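Local coordinates for oligopeptide-binding protein AppA (Bacillus subtilis, PDB 1XOC) that binds oligopeptides for uptake by the App ABC permease, a transport system that can replace Opp in sporulation and genetic competence, at residues T363-Q368 with K392-E397; Y266-W271 with D413-G418; R211-T216 with K515-K520. All blocks are in the same frame, centred on the assembly; numbering follows the deposited sequence.

Contact 1: residues T363-Q368 with K392-E397; sequences TLKTNQ and KTQIVE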
loop_
_atom_site.group_PDB
_atom_site.type_symbol
_atom_site.label_atom_id
_atom_site.label_comp_id
_atom_site.label_asym_id
_atom_site.label_seq_id
_atom_site.Cartn_x
_atom_site.Cartn_y
_atom_site.Cartn_z
ATOM N N THR A 363 -12.218 11.895 -16.924
ATOM C CA THR A 363 -11.378 12.563 -15.943
ATOM C C THR A 363 -10.345 11.587 -15.342
ATOM O O THR A 363 -10.674 10.474 -14.876
ATOM C CB THR A 363 -12.239 13.202 -14.854
ATOM O OG1 THR A 363 -13.116 14.162 -15.468
ATOM C CG2 THR A 363 -11.396 13.885 -13.772
ATOM N N LEU A 364 -9.076 12.013 -15.375
ATOM C CA LEU A 364 -7.964 11.297 -14.749
ATOM C C LEU A 364 -7.561 11.978 -13.440
ATOM O O LEU A 364 -7.041 13.110 -13.425
ATOM C CB LEU A 364 -6.773 11.279 -15.695
ATOM C CG LEU A 364 -5.500 10.517 -15.294
ATOM C CD1 LEU A 364 -5.740 9.034 -15.096
ATOM C CD2 LEU A 364 -4.417 10.711 -16.336
ATOM N N LYS A 365 -7.772 11.256 -12.335
ATOM C CA LYS A 365 -7.452 11.762 -11.009
ATOM C C LYS A 365 -6.090 11.287 -10.519
ATOM O O LYS A 365 -5.628 10.189 -10.882
ATOM C CB LYS A 365 -8.487 11.282 -9.987
ATOM C CG LYS A 365 -9.832 11.893 -10.086
ATOM C CD LYS A 365 -10.801 11.310 -9.055
ATOM C CE LYS A 365 -12.064 12.147 -9.019
ATOM N NZ LYS A 365 -13.139 11.583 -8.149
ATOM N N THR A 366 -5.459 12.087 -9.660
ATOM C CA THR A 366 -4.324 11.591 -8.865
ATOM C C THR A 366 -4.204 12.386 -7.585
ATOM O O THR A 366 -4.985 13.345 -7.396
ATOM C CB THR A 366 -2.984 11.620 -9.642
ATOM O OG1 THR A 366 -2.048 10.765 -8.946
ATOM C CG2 THR A 366 -2.424 12.991 -9.748
ATOM N N ASN A 367 -3.257 12.040 -6.719
ATOM C CA ASN A 367 -3.196 12.656 -5.395
ATOM C C ASN A 367 -2.375 13.938 -5.296
ATOM O O ASN A 367 -1.229 13.996 -5.754
ATOM C CB ASN A 367 -2.724 11.652 -4.333
ATOM C CG ASN A 367 -1.452 10.944 -4.707
ATOM O OD1 ASN A 367 -1.390 10.283 -5.738
ATOM N ND2 ASN A 367 -0.439 11.056 -3.849
ATOM N N GLN A 368 -3.003 14.962 -4.689
ATOM C CA GLN A 368 -2.389 16.263 -4.352
ATOM C C GLN A 368 -1.053 16.089 -3.633
ATOM O O GLN A 368 -0.990 15.456 -2.577
ATOM C CB GLN A 368 -3.350 17.085 -3.486
ATOM C CG GLN A 368 -2.861 18.508 -3.202
ATOM C CD GLN A 368 -3.757 19.268 -2.249
ATOM O OE1 GLN A 368 -3.576 20.474 -2.064
ATOM N NE2 GLN A 368 -4.725 18.584 -1.631
ATOM N N LYS A 392 -9.605 15.173 -18.885
ATOM C CA LYS A 392 -9.574 16.227 -17.884
ATOM C C LYS A 392 -8.754 15.703 -16.725
ATOM O O LYS A 392 -8.997 14.589 -16.255
ATOM C CB LYS A 392 -10.993 16.537 -17.384
ATOM C CG LYS A 392 -11.059 17.671 -16.322
ATOM C CD LYS A 392 -12.496 18.080 -15.927
ATOM C CE LYS A 392 -13.053 17.171 -14.825
ATOM N NZ LYS A 392 -12.454 17.433 -13.478
ATOM N N THR A 393 -7.802 16.480 -16.235
ATOM C CA THR A 393 -7.037 16.018 -15.076
ATOM C C THR A 393 -7.664 16.610 -13.810
ATOM O O THR A 393 -8.277 17.680 -13.860
ATOM C CB THR A 393 -5.526 16.350 -15.185
ATOM O OG1 THR A 393 -5.337 17.760 -15.214
ATOM C CG2 THR A 393 -4.913 15.765 -16.429
ATOM N N GLN A 394 -7.545 15.900 -12.689
ATOM C CA GLN A 394 -8.069 16.403 -11.428
ATOM C C GLN A 394 -7.177 15.914 -10.303
ATOM O O GLN A 394 -6.916 14.732 -10.198
ATOM C CB GLN A 394 -9.522 15.971 -11.229
ATOM C CG GLN A 394 -10.214 16.670 -10.059
ATOM C CD GLN A 394 -11.548 16.035 -9.678
ATOM O OE1 GLN A 394 -11.968 16.137 -8.540
ATOM N NE2 GLN A 394 -12.198 15.371 -10.611
ATOM N N ILE A 395 -6.708 16.829 -9.478
ATOM C CA ILE A 395 -5.825 16.512 -8.361
ATOM C C ILE A 395 -6.702 16.526 -7.115
ATOM O O ILE A 395 -7.475 17.476 -6.920
ATOM C CB ILE A 395 -4.694 17.579 -8.269
ATOM C CG1 ILE A 395 -3.780 17.503 -9.507
ATOM C CG2 ILE A 395 -3.877 17.371 -7.012
ATOM C CD1 ILE A 395 -2.875 18.707 -9.681
ATOM N N VAL A 396 -6.622 15.491 -6.293
ATOM C CA VAL A 396 -7.456 15.407 -5.115
ATOM C C VAL A 396 -6.641 15.032 -3.886
ATOM O O VAL A 396 -5.642 14.310 -3.956
ATOM C CB VAL A 396 -8.810 14.573 -5.348
ATOM C CG1 VAL A 396 -9.025 14.028 -6.809
ATOM C CG2 VAL A 396 -9.177 13.657 -4.242
ATOM N N GLU A 397 -7.055 15.585 -2.759
ATOM C CA GLU A 397 -6.347 15.401 -1.509
ATOM C C GLU A 397 -6.362 13.924 -1.159
ATOM O O GLU A 397 -7.351 13.241 -1.394
ATOM C CB GLU A 397 -7.061 16.212 -0.414
ATOM C CG GLU A 397 -6.380 16.155 0.948
ATOM C CD GLU A 397 -6.813 14.969 1.809
ATOM O OE1 GLU A 397 -5.949 14.407 2.541
ATOM O OE2 GLU A 397 -8.016 14.615 1.757
#
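The flat amide of Gln368 meets Glu397 through its nitrogen. Gln368 NE2 lies 3.5 Å from Glu397 CB, and the amide plane is turned 73° from the carboxylate plane. A second amide, that of Gln394, has Thr363 CG2 and Lys365 CE as neighbours, each 3.6 Å from Gln394 NE2. The Lys365 and Gln394 side chains run side by side in the same direction. Lys365 CG is anti to the carbonyl carbon (chi1 -71°). Beyond it the chain is extended, and its CD packs 3.9 Å from Val396 CG1. Lys365 NZ ends on Gln404 OE1 and the backbone oxygen of Asp411. At the start of the pair, Lys392 bends at chi3, and its CE comes 3.1 Å from Thr363 OG1.

These residues belong to a beta-alpha-beta unit: strand 358-367, helix 371-385 and strand 390-396. The two strands pair in parallel, their short axes 24° apart. Five backbone hydrogen bonds join them in alternation. The bond from Leu364 N to Lys392 O is 2.7 Å long. Thr366 N donates to Gln394 O, and Val396 N to Thr366 O. At the far end Gln368 N reaches Val396 O at 2.8 Å.

Leu364 and Thr366 take the sheet face that helix 371-385 packs against. Helix 398-405 packs on Lys365 and Val396. Its start is capped by Glu397, the N-cap residue, which bonds through OE2 to Ser399 OG and Ala400 N. Next to this end, Asn367 turns its side chain away from strand 390-396. Asn367 OD1 accepts from Arg373, while Asn367 ND2 bonds to the backbone of the bound peptide.

Contact 2: residues Y266-W271 with D413-G418; sequences YVYIGW and DAMVMG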
loop_
_atom_site.group_PDB
_atom_site.type_symbol
_atom_site.label_atom_id
_atom_site.label_comp_id
_atom_site.label_asym_id
_atom_site.label_seq_id
_atom_site.Cartn_x
_atom_site.Cartn_y
_atom_site.Cartn_z
ATOM N N TYR A 266 4.599 -0.518 -7.255
ATOM C CA TYR A 266 4.562 -0.042 -8.640
ATOM C C TYR A 266 3.504 1.055 -8.725
ATOM O O TYR A 266 2.584 1.106 -7.900
ATOM C CB TYR A 266 4.350 -1.160 -9.688
ATOM C CG TYR A 266 3.041 -1.917 -9.571
ATOM C CD1 TYR A 266 1.835 -1.381 -10.052
ATOM C CD2 TYR A 266 3.000 -3.166 -8.986
ATOM C CE1 TYR A 266 0.649 -2.086 -9.937
ATOM C CE2 TYR A 266 1.818 -3.881 -8.866
ATOM C CZ TYR A 266 0.637 -3.319 -9.351
ATOM O OH TYR A 266 -0.541 -4.028 -9.229
ATOM N N VAL A 267 3.658 1.881 -9.749
ATOM C CA VAL A 267 2.722 2.972 -10.057
ATOM C C VAL A 267 2.041 2.567 -11.361
ATOM O O VAL A 267 2.664 1.942 -12.229
ATOM C CB VAL A 267 3.473 4.316 -10.142
ATOM C CG1 VAL A 267 2.574 5.439 -10.622
ATOM C CG2 VAL A 267 4.071 4.651 -8.762
ATOM N N TYR A 268 0.771 2.929 -11.490
ATOM C CA TYR A 268 -0.079 2.424 -12.551
ATOM C C TYR A 268 -1.185 3.422 -12.850
ATOM O O TYR A 268 -1.422 4.331 -12.101
ATOM C CB TYR A 268 -0.684 1.079 -12.146
ATOM C CG TYR A 268 -1.647 1.147 -10.989
ATOM C CD1 TYR A 268 -1.207 1.095 -9.692
ATOM C CD2 TYR A 268 -3.002 1.279 -11.200
ATOM C CE1 TYR A 268 -2.087 1.157 -8.651
ATOM C CE2 TYR A 268 -3.881 1.356 -10.171
ATOM C CZ TYR A 268 -3.428 1.295 -8.893
ATOM O OH TYR A 268 -4.301 1.365 -7.853
ATOM N N ILE A 269 -1.850 3.223 -13.977
ATOM C CA ILE A 269 -3.140 3.832 -14.221
ATOM C C ILE A 269 -4.221 2.797 -14.072
ATOM O O ILE A 269 -4.206 1.789 -14.746
ATOM C CB ILE A 269 -3.219 4.434 -15.632
ATOM C CG1 ILE A 269 -2.047 5.368 -15.889
ATOM C CG2 ILE A 269 -4.562 5.130 -15.837
ATOM C CD1 ILE A 269 -1.954 5.845 -17.313
ATOM N N GLY A 270 -5.151 3.071 -13.176
ATOM C CA GLY A 270 -6.305 2.223 -13.002
ATOM C C GLY A 270 -7.466 2.665 -13.866
ATOM O O GLY A 270 -7.941 3.767 -13.725
ATOM N N TRP A 271 -7.916 1.773 -14.740
ATOM C CA TRP A 271 -9.028 2.052 -15.638
ATOM C C TRP A 271 -10.318 1.451 -15.069
ATOM O O TRP A 271 -10.465 0.252 -15.028
ATOM C CB TRP A 271 -8.757 1.439 -17.014
ATOM C CG TRP A 271 -7.452 1.805 -17.657
ATOM C CD1 TRP A 271 -6.414 0.979 -17.909
ATOM C CD2 TRP A 271 -7.085 3.076 -18.180
ATOM N NE1 TRP A 271 -5.399 1.662 -18.524
ATOM C CE2 TRP A 271 -5.794 2.955 -18.705
ATOM C CE3 TRP A 271 -7.716 4.312 -18.250
ATOM C CZ2 TRP A 271 -5.129 4.013 -19.300
ATOM C CZ3 TRP A 271 -7.051 5.362 -18.835
ATOM C CH2 TRP A 271 -5.776 5.208 -19.354
ATOM N N ASP A 413 -13.059 7.716 -12.991
ATOM C CA ASP A 413 -13.013 7.118 -14.334
ATOM C C ASP A 413 -11.674 6.410 -14.487
ATOM O O ASP A 413 -11.593 5.224 -14.844
ATOM C CB ASP A 413 -13.085 8.190 -15.417
ATOM C CG ASP A 413 -14.376 8.999 -15.395
ATOM O OD1 ASP A 413 -15.423 8.484 -14.945
ATOM O OD2 ASP A 413 -14.318 10.159 -15.864
ATOM N N ALA A 414 -10.599 7.124 -14.143
ATOM C CA ALA A 414 -9.246 6.558 -14.181
ATOM C C ALA A 414 -8.414 7.268 -13.138
ATOM O O ALA A 414 -8.717 8.386 -12.770
ATOM C CB ALA A 414 -8.626 6.710 -15.555
ATOM N N MET A 415 -7.359 6.623 -12.646
ATOM C CA MET A 415 -6.481 7.293 -11.697
ATOM C C MET A 415 -5.045 6.888 -11.853
ATOM O O MET A 415 -4.768 5.755 -12.210
ATOM C CB MET A 415 -6.929 7.047 -10.269
ATOM C CG MET A 415 -6.799 5.631 -9.820
ATOM S SD MET A 415 -7.341 5.436 -8.112
ATOM C CE MET A 415 -7.397 3.639 -8.023
ATOM N N VAL A 416 -4.143 7.826 -11.596
ATOM C CA VAL A 416 -2.713 7.512 -11.485
ATOM C C VAL A 416 -2.443 7.222 -10.016
ATOM O O VAL A 416 -2.665 8.056 -9.166
ATOM C CB VAL A 416 -1.827 8.679 -11.973
ATOM C CG1 VAL A 416 -0.346 8.285 -11.828
ATOM C CG2 VAL A 416 -2.170 9.075 -13.403
ATOM N N MET A 417 -1.957 6.013 -9.699
ATOM C CA MET A 417 -1.975 5.544 -8.304
ATOM C C MET A 417 -0.841 4.575 -8.116
ATOM O O MET A 417 -0.250 4.150 -9.098
ATOM C CB MET A 417 -3.299 4.880 -7.989
ATOM C CG MET A 417 -3.605 4.509 -6.551
ATOM S SD MET A 417 -3.218 5.717 -5.308
ATOM C CE MET A 417 -4.116 7.142 -5.866
ATOM N N GLY A 418 -0.487 4.313 -6.864
ATOM C CA GLY A 418 0.453 3.238 -6.592
ATOM C C GLY A 418 -0.028 2.226 -5.576
ATOM O O GLY A 418 -0.895 2.506 -4.760
HETATM O O HOH W 1 -3.540 1.510 -5.225
#
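The backbone oxygen of Met417 is gripped twice from strand 265-271. Tyr268 N donates to Met417 O at 2.9 Å, and the CA-H of Val267 makes a longer contact with the same oxygen. Met417 N returns a bond to Tyr268 O, and Gly270 and Met415 exchange a second such pair. Tyr268 CG lies between the backbone N and the carbonyl carbon (chi1 66°), and its ring lies beside Met417, with Tyr268 CZ 3.7 Å from Met417 CB. The Tyr268 hydroxyl donates to a water, OH to water oxygen 2.7 Å, and this water donates to Gly418 O.

The strands are antiparallel neighbours in the mixed sheet that reaches the peptide site. Gly418 continues the pairing with the bound peptide, again antiparallel. Tyr268 also stacks on Tyr483, and Gly270 CA sits at the edge of its ring.

An alanine in place of Tyr268 would probably leave the water without its hydroxyl donor and open a gap beside the Met417 side chain.

On the other sheet face, Ala414 CB approaches the Trp271 ring, 3.7 Å from CE3. Ile269 CG2 lies over one face of this indole, offset toward its rim. Trp271 NE1 bonds to Thr484 OG1.

Contact 3: residues R211-T216 with K515-K520; sequences RPYLDT and KWWLAK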
loop_
_atom_site.group_PDB
_atom_site.type_symbol
_atom_site.label_atom_id
_atom_site.label_comp_id
_atom_site.label_asym_id
_atom_site.label_seq_id
_atom_site.Cartn_x
_atom_site.Cartn_y
_atom_site.Cartn_z
ATOM N N ARG A 211 12.449 1.293 25.571
ATOM C CA ARG A 211 12.073 2.578 25.032
ATOM C C ARG A 211 12.816 2.924 23.731
ATOM O O ARG A 211 14.026 2.674 23.629
ATOM C CB ARG A 211 12.396 3.680 26.055
ATOM C CG ARG A 211 11.811 5.073 25.720
ATOM C CD ARG A 211 12.547 6.100 26.535
ATOM N NE ARG A 211 12.073 7.479 26.468
ATOM C CZ ARG A 211 12.569 8.433 25.687
ATOM N NH1 ARG A 211 13.497 8.170 24.771
ATOM N NH2 ARG A 211 12.102 9.680 25.828
ATOM N N PRO A 212 12.109 3.551 22.774
ATOM C CA PRO A 212 12.836 4.188 21.669
ATOM C C PRO A 212 13.948 5.088 22.134
ATOM O O PRO A 212 13.865 5.665 23.220
ATOM C CB PRO A 212 11.754 5.075 21.018
ATOM C CG PRO A 212 10.518 4.316 21.231
ATOM C CD PRO A 212 10.648 3.722 22.605
ATOM N N TYR A 213 14.968 5.246 21.297
ATOM C CA TYR A 213 15.993 6.256 21.569
ATOM C C TYR A 213 15.455 7.670 21.314
ATOM O O TYR A 213 15.697 8.589 22.114
ATOM C CB TYR A 213 17.249 6.010 20.742
ATOM C CG TYR A 213 17.863 4.665 21.018
ATOM C CD1 TYR A 213 18.441 4.384 22.247
ATOM C CD2 TYR A 213 17.854 3.672 20.055
ATOM C CE1 TYR A 213 19.004 3.147 22.505
ATOM C CE2 TYR A 213 18.419 2.416 20.304
ATOM C CZ TYR A 213 18.970 2.163 21.534
ATOM O OH TYR A 213 19.536 0.936 21.815
ATOM N N LEU A 214 14.739 7.834 20.205
ATOM C CA LEU A 214 14.129 9.112 19.853
ATOM C C LEU A 214 13.037 9.463 20.846
ATOM O O LEU A 214 12.278 8.599 21.259
ATOM C CB LEU A 214 13.541 9.079 18.410
ATOM C CG LEU A 214 14.623 8.925 17.328
ATOM C CD1 LEU A 214 14.024 8.467 15.989
ATOM C CD2 LEU A 214 15.351 10.252 17.128
ATOM N N ASP A 215 12.982 10.732 21.256
ATOM C CA ASP A 215 12.000 11.195 22.223
ATOM C C ASP A 215 10.615 11.361 21.603
ATOM O O ASP A 215 9.610 11.019 22.242
ATOM C CB ASP A 215 12.428 12.507 22.849
ATOM C CG ASP A 215 13.667 12.369 23.731
ATOM O OD1 ASP A 215 13.854 11.331 24.396
ATOM O OD2 ASP A 215 14.456 13.323 23.750
ATOM N N THR A 216 10.580 11.916 20.391
ATOM C CA THR A 216 9.348 12.103 19.651
ATOM C C THR A 216 9.509 11.852 18.158
ATOM O O THR A 216 10.596 11.956 17.612
ATOM C CB THR A 216 8.787 13.552 19.812
ATOM O OG1 THR A 216 9.664 14.498 19.176
ATOM C CG2 THR A 216 8.659 13.936 21.259
ATOM N N LYS A 515 14.604 1.872 17.010
ATOM C CA LYS A 515 15.990 1.515 17.152
ATOM C C LYS A 515 16.945 2.553 16.570
ATOM O O LYS A 515 18.157 2.401 16.667
ATOM C CB LYS A 515 16.284 0.198 16.421
ATOM C CG LYS A 515 15.366 -0.987 16.707
ATOM C CD LYS A 515 15.280 -1.347 18.147
ATOM C CE LYS A 515 14.229 -2.431 18.348
ATOM N NZ LYS A 515 14.013 -2.734 19.789
ATOM N N TRP A 516 16.424 3.591 15.938
ATOM C CA TRP A 516 17.260 4.623 15.356
ATOM C C TRP A 516 17.668 5.610 16.446
ATOM O O TRP A 516 16.928 5.838 17.399
ATOM C CB TRP A 516 16.505 5.425 14.293
ATOM C CG TRP A 516 15.864 4.647 13.177
ATOM C CD1 TRP A 516 15.926 3.300 12.950
ATOM C CD2 TRP A 516 15.015 5.186 12.153
ATOM N NE1 TRP A 516 15.188 2.980 11.825
ATOM C CE2 TRP A 516 14.601 4.119 11.336
ATOM C CE3 TRP A 516 14.544 6.469 11.860
ATOM C CZ2 TRP A 516 13.766 4.306 10.223
ATOM C CZ3 TRP A 516 13.711 6.649 10.771
ATOM C CH2 TRP A 516 13.322 5.582 9.970
ATOM N N TRP A 517 18.837 6.194 16.303
ATOM C CA TRP A 517 19.313 7.165 17.272
ATOM C C TRP A 517 20.178 8.204 16.593
ATOM O O TRP A 517 20.708 7.998 15.503
ATOM C CB TRP A 517 20.052 6.482 18.421
ATOM C CG TRP A 517 21.176 5.541 18.043
ATOM C CD1 TRP A 517 21.058 4.250 17.580
ATOM C CD2 TRP A 517 22.545 5.793 18.163
ATOM N NE1 TRP A 517 22.277 3.704 17.381
ATOM C CE2 TRP A 517 23.224 4.625 17.740
ATOM C CE3 TRP A 517 23.282 6.894 18.574
ATOM C CZ2 TRP A 517 24.599 4.532 17.715
ATOM C CZ3 TRP A 517 24.651 6.810 18.565
ATOM C CH2 TRP A 517 25.310 5.627 18.135
ATOM N N LEU A 518 20.296 9.348 17.250
ATOM C CA LEU A 518 21.122 10.436 16.765
ATOM C C LEU A 518 22.425 10.489 17.547
ATOM O O LEU A 518 22.413 10.700 18.765
ATOM C CB LEU A 518 20.357 11.746 16.890
ATOM C CG LEU A 518 19.129 11.804 15.982
ATOM C CD1 LEU A 518 18.132 12.849 16.440
ATOM C CD2 LEU A 518 19.530 12.096 14.543
ATOM N N ALA A 519 23.536 10.269 16.851
ATOM C CA ALA A 519 24.848 10.320 17.462
ATOM C C ALA A 519 25.172 11.760 17.847
ATOM O O ALA A 519 24.977 12.677 17.055
ATOM C CB ALA A 519 25.879 9.778 16.503
ATOM N N LYS A 520 25.686 11.931 19.066
ATOM C CA LYS A 520 25.986 13.244 19.663
ATOM C C LYS A 520 27.361 13.180 20.306
ATOM O O LYS A 520 27.864 12.074 20.536
ATOM C CB LYS A 520 24.940 13.633 20.735
ATOM C CG LYS A 520 24.218 12.441 21.391
ATOM C CD LYS A 520 23.534 12.779 22.737
ATOM C CE LYS A 520 22.394 13.791 22.587
ATOM N NZ LYS A 520 21.144 13.372 23.328
ATOM O OXT LYS A 520 27.983 14.203 20.634
HETATM O O HOH W 2 14.435 5.554 18.311
#
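The loop 211-216 passes the C-terminal segment 515-520 most closely at Tyr213 and Trp517, whose CA atoms are 5.5 Å apart. One water bridges the two backbones: Leu214 N donates to it, and it donates to Trp516 O at 2.7 Å. The aromatic pair is T-shaped. The edge of the Trp517 indole points at the face of the Tyr213 ring, with the Tyr213 centroid 5.2 Å from that of the Trp517 five-membered ring and the planes at 64°. With CG between the backbone N and the carbonyl carbon (chi1 53°), the Trp517 side chain lies alongside that of Tyr213. The CB atoms of Tyr213 and Trp517 touch at 3.7 Å. Two backbone oxygens, Trp516 O and Lys515 O, sit at the edge of the Tyr213 ring.

Leu214 CD2 meets Leu518 CD1 at 3.9 Å, the side chains crossing at about a right angle. The loop leads into strand 216-221, and strand 517-518 pairs antiparallel with strand 499-500. Pro18, near the modelled N terminus, touches both Tyr213 and Trp517.

The contact is therefore mainly apolar and aromatic. The carbonyls at the tyrosine edge would probably be weakly attracted to its positive ring hydrogens, and the water gives Trp516 O a donor.

In the fold
From the N terminus, the chain first passes 211-216, half of contact 3, and then 266-271, half of contact 2. Next comes 363-368. One helix later, segment 392-397 closes contact 1, the shortest loop. Segment 413-418 then closes contact 2 around it. Segment 515-520, at the C terminus, closes contact 3 around both, so the three loops are nested and none cross. Contacts 1 and 2 touch, because strands 358-367 and 414-420 are neighbours in one mixed sheet. Contact 3 stands apart, its centre about 37 Å from that of contact 2, and ties the C-terminal end to the loop before strand 216-221.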